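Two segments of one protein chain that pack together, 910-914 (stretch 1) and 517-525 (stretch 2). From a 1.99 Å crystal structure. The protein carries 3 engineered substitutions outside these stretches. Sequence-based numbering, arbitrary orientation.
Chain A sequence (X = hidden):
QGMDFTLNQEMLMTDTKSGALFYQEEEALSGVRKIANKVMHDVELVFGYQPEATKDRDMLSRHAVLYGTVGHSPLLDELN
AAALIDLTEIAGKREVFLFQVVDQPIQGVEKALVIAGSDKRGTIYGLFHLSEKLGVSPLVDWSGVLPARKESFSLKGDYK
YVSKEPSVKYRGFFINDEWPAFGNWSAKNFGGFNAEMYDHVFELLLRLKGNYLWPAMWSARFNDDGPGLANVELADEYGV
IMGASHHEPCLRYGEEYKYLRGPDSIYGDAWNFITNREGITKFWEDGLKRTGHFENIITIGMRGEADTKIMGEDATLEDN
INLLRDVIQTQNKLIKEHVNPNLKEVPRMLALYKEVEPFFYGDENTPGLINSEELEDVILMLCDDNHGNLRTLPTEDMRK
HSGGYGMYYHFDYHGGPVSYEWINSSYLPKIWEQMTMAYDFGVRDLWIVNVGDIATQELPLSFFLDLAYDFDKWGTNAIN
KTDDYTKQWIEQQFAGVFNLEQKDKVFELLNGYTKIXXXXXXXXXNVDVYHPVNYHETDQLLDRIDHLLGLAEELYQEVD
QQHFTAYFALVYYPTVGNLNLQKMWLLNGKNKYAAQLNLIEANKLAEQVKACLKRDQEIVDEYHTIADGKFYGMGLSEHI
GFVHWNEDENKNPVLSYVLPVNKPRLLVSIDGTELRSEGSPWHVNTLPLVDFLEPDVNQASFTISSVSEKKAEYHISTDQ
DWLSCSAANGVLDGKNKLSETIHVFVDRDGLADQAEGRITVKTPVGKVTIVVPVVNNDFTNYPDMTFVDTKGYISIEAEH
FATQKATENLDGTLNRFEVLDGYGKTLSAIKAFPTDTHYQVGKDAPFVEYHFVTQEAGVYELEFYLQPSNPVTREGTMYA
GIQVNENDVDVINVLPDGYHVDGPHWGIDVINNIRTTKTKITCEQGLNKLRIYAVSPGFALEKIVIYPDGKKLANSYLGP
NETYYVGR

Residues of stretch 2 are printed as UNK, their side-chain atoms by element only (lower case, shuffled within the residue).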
# COMPACT_ATOMS: atom_id res chain seq x y z
N VAL A 910 -4.56 13.58 19.25
CA VAL A 910 -5.37 12.93 20.28
C VAL A 910 -5.43 11.40 20.05
O VAL A 910 -5.40 10.61 21.00
CB VAL A 910 -6.76 13.66 20.31
CG1 VAL A 910 -7.75 13.10 19.30
CG2 VAL A 910 -7.33 13.65 21.65
N ILE A 911 -5.45 10.97 18.80
CA ILE A 911 -5.43 9.54 18.46
C ILE A 911 -4.04 8.92 18.70
O ILE A 911 -3.93 7.77 19.14
CB ILE A 911 -5.87 9.36 16.99
CG1 ILE A 911 -7.30 9.92 16.82
CG2 ILE A 911 -5.84 7.89 16.54
CD1 ILE A 911 -8.26 9.41 17.87
N ASN A 912 -2.97 9.68 18.43
CA ASN A 912 -1.62 9.20 18.77
C ASN A 912 -1.30 9.32 20.26
O ASN A 912 -0.24 8.82 20.68
CB ASN A 912 -0.55 9.98 18.00
CG ASN A 912 -0.58 9.69 16.53
OD1 ASN A 912 -1.13 8.68 16.09
ND2 ASN A 912 -0.04 10.60 15.74
N ASN A 913 -2.13 10.00 21.02
CA ASN A 913 -1.88 10.30 22.43
C ASN A 913 -0.52 10.96 22.67
O ASN A 913 0.18 10.66 23.65
CB ASN A 913 -1.99 9.05 23.31
CG ASN A 913 -2.21 9.43 24.76
OD1 ASN A 913 -2.83 10.48 25.05
ND2 ASN A 913 -1.74 8.61 25.68
N ILE A 914 -0.11 11.84 21.76
CA ILE A 914 1.20 12.47 21.89
C ILE A 914 1.20 13.66 20.97
O ILE A 914 0.52 13.66 19.94
CB ILE A 914 2.37 11.50 21.55
CG1 ILE A 914 3.66 12.02 22.20
CG2 ILE A 914 2.59 11.39 20.06
CD1 ILE A 914 3.68 11.84 23.73
N UNK A 517 -3.72 0.01 26.17
CA UNK A 517 -4.94 0.50 25.54
C UNK A 517 -4.94 2.02 25.42
O UNK A 517 -5.44 2.56 24.42
c UNK A 517 -6.20 0.07 26.32
N UNK A 518 -4.43 2.70 26.39
CA UNK A 518 -4.42 4.11 26.34
C UNK A 518 -3.47 4.65 25.32
O UNK A 518 -3.62 5.70 24.89
c UNK A 518 -0.96 5.64 28.39
n UNK A 518 -1.51 6.81 28.57
c UNK A 518 -4.37 4.73 27.73
c UNK A 518 -3.10 5.42 28.04
c UNK A 518 -2.85 6.71 28.36
n UNK A 518 -1.90 4.78 28.09
N UNK A 519 -2.48 3.89 24.94
CA UNK A 519 -1.53 4.33 23.92
C UNK A 519 -2.15 4.31 22.52
O UNK A 519 -1.73 5.09 21.65
o UNK A 519 0.45 4.91 25.66
n UNK A 519 1.75 3.07 25.28
c UNK A 519 -0.27 3.45 23.94
c UNK A 519 0.67 3.86 25.04
N UNK A 520 -3.11 3.41 22.26
CA UNK A 520 -3.86 3.42 21.00
C UNK A 520 -5.17 2.72 21.29
O UNK A 520 -5.17 1.49 21.46
c UNK A 520 -3.51 5.32 15.89
c UNK A 520 -3.75 2.78 18.51
n UNK A 520 -4.01 4.40 16.70
n UNK A 520 -2.61 6.21 16.32
n UNK A 520 -3.91 5.33 14.64
c UNK A 520 -3.70 4.25 18.08
c UNK A 520 -3.10 2.70 19.90
N UNK A 521 -6.29 3.47 21.36
CA UNK A 521 -7.53 2.87 21.81
C UNK A 521 -8.01 1.82 20.79
O UNK A 521 -7.64 1.87 19.61
c UNK A 521 -8.19 4.96 23.15
n UNK A 521 -9.02 8.45 26.00
c UNK A 521 -8.57 3.98 22.02
c UNK A 521 -9.23 7.24 25.48
n UNK A 521 -9.53 6.21 26.29
c UNK A 521 -9.42 5.79 23.49
n UNK A 521 -9.16 7.06 24.16
N UNK A 522 -8.79 0.84 21.24
CA UNK A 522 -9.05 -0.36 20.41
C UNK A 522 -9.55 -0.11 18.99
O UNK A 522 -8.99 -0.69 18.05
c UNK A 522 -10.12 -1.09 21.24
c UNK A 522 -9.21 0.64 22.64
c UNK A 522 -9.84 -0.72 22.62
N UNK A 523 -10.62 0.67 18.83
CA UNK A 523 -11.20 0.88 17.51
C UNK A 523 -10.21 1.57 16.57
O UNK A 523 -10.28 1.40 15.35
c UNK A 523 -13.63 1.04 18.39
o UNK A 523 -12.55 1.59 20.53
c UNK A 523 -13.66 1.34 19.92
o UNK A 523 -14.80 1.30 20.50
c UNK A 523 -12.49 1.73 17.64
N UNK A 524 -9.31 2.37 17.13
CA UNK A 524 -8.31 3.08 16.35
C UNK A 524 -7.03 2.26 16.12
O UNK A 524 -6.13 2.74 15.44
c UNK A 524 -7.91 4.38 17.08
N UNK A 525 -6.89 1.12 16.77
CA UNK A 525 -5.69 0.30 16.54
C UNK A 525 -5.79 -0.35 15.16
O UNK A 525 -6.89 -0.64 14.67
c UNK A 525 -5.57 -0.73 17.66
c UNK A 525 -4.24 -1.55 17.73
s UNK A 525 -2.68 -0.66 17.45
c UNK A 525 -1.58 -2.06 17.40
O HOH W 1 -5.77 6.27 20.58

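Position 517 carries a single side-chain carbon, which is out of reach of stretch 1; one carbon and nothing beyond it is alanine, Ala-517. Position 518 has one carbon followed by a five-membered ring of three carbons and two nitrogens, and one ring nitrogen lies 3.4 Å from ND2 of Asn-913. The ring is the imidazole of histidine, and the nitrogen is NE2 of His-518. The CA-to-CB bond of His-518 points sideways to stretch 1, but the ring comes nearer. The amide approaches the ring obliquely.

At 519 two carbons are present, the second bearing one oxygen and one nitrogen. The side-chain approach is loose, with the side-chain oxygen of 519 4.3 Å from ND2 of Asn-913. This is a short carboxamide, hence Asn-519, and the oxygen is OD1. Its CB points away from stretch 1. The CA atoms of Asn-519 and Asn-913 are nevertheless only 6.2 Å apart.

Position 520 shows three carbons, a nitrogen, and a carbon carrying two further nitrogens. That last carbon lies 3.5 Å from CG2 of Ile-911, and one terminal nitrogen of 520 lies 2.9 Å from OD1 of Asn-912. The group is a guanidinium, so Arg-520. With chi1 at -174° (t) and chi2 at 65° (p), the chain brings its planar end to stretch 1. CG2 of Ile-911 lies over one guanidinium face, nearest CZ, while OD1 of Asn-912 sits at the edge, near the plane, and accepts a weak hydrogen bond from NH1 of Arg-520 (130°).

The same atom inventory recurs at 521, but the side chain makes no contact with stretch 1; it is Arg-521. The backbone makes the link instead: water 1 accepts from N of Arg-521 (3.0 Å) and donates to O of Ile-911 (2.8 Å).

Three carbons at 522 close a ring onto the backbone nitrogen, which defines Pro-522. At 523 three carbons end in two oxygens, a carboxylate one carbon longer than aspartate's: Glu-523. Neither reaches stretch 1. Position 524 has one carbon directed toward stretch 1, 4.1 Å from CG2 of Ile-911; it is Ala-524. Position 525, an unbranched run of two carbons, sulfur and carbon, out of reach of stretch 1, is Met-525.

The contact, burying 278 Å² in total, centres on Arg-520. Its NE donates to O of Ala-524 (3.0 Å, 170°), a nearly linear bond that ties the guanidinium to its own stretch. CG2 of Ile-911 packs against both the guanidinium face and CB of Ala-524, while OD1 of Asn-912 uses the edge. Asn-913, with positive phi (53°) just after its helix, directs its CB toward stretch 2 and brings its amide to His-518.

Stretch 2, residues 517-525: AHNRRPEAM
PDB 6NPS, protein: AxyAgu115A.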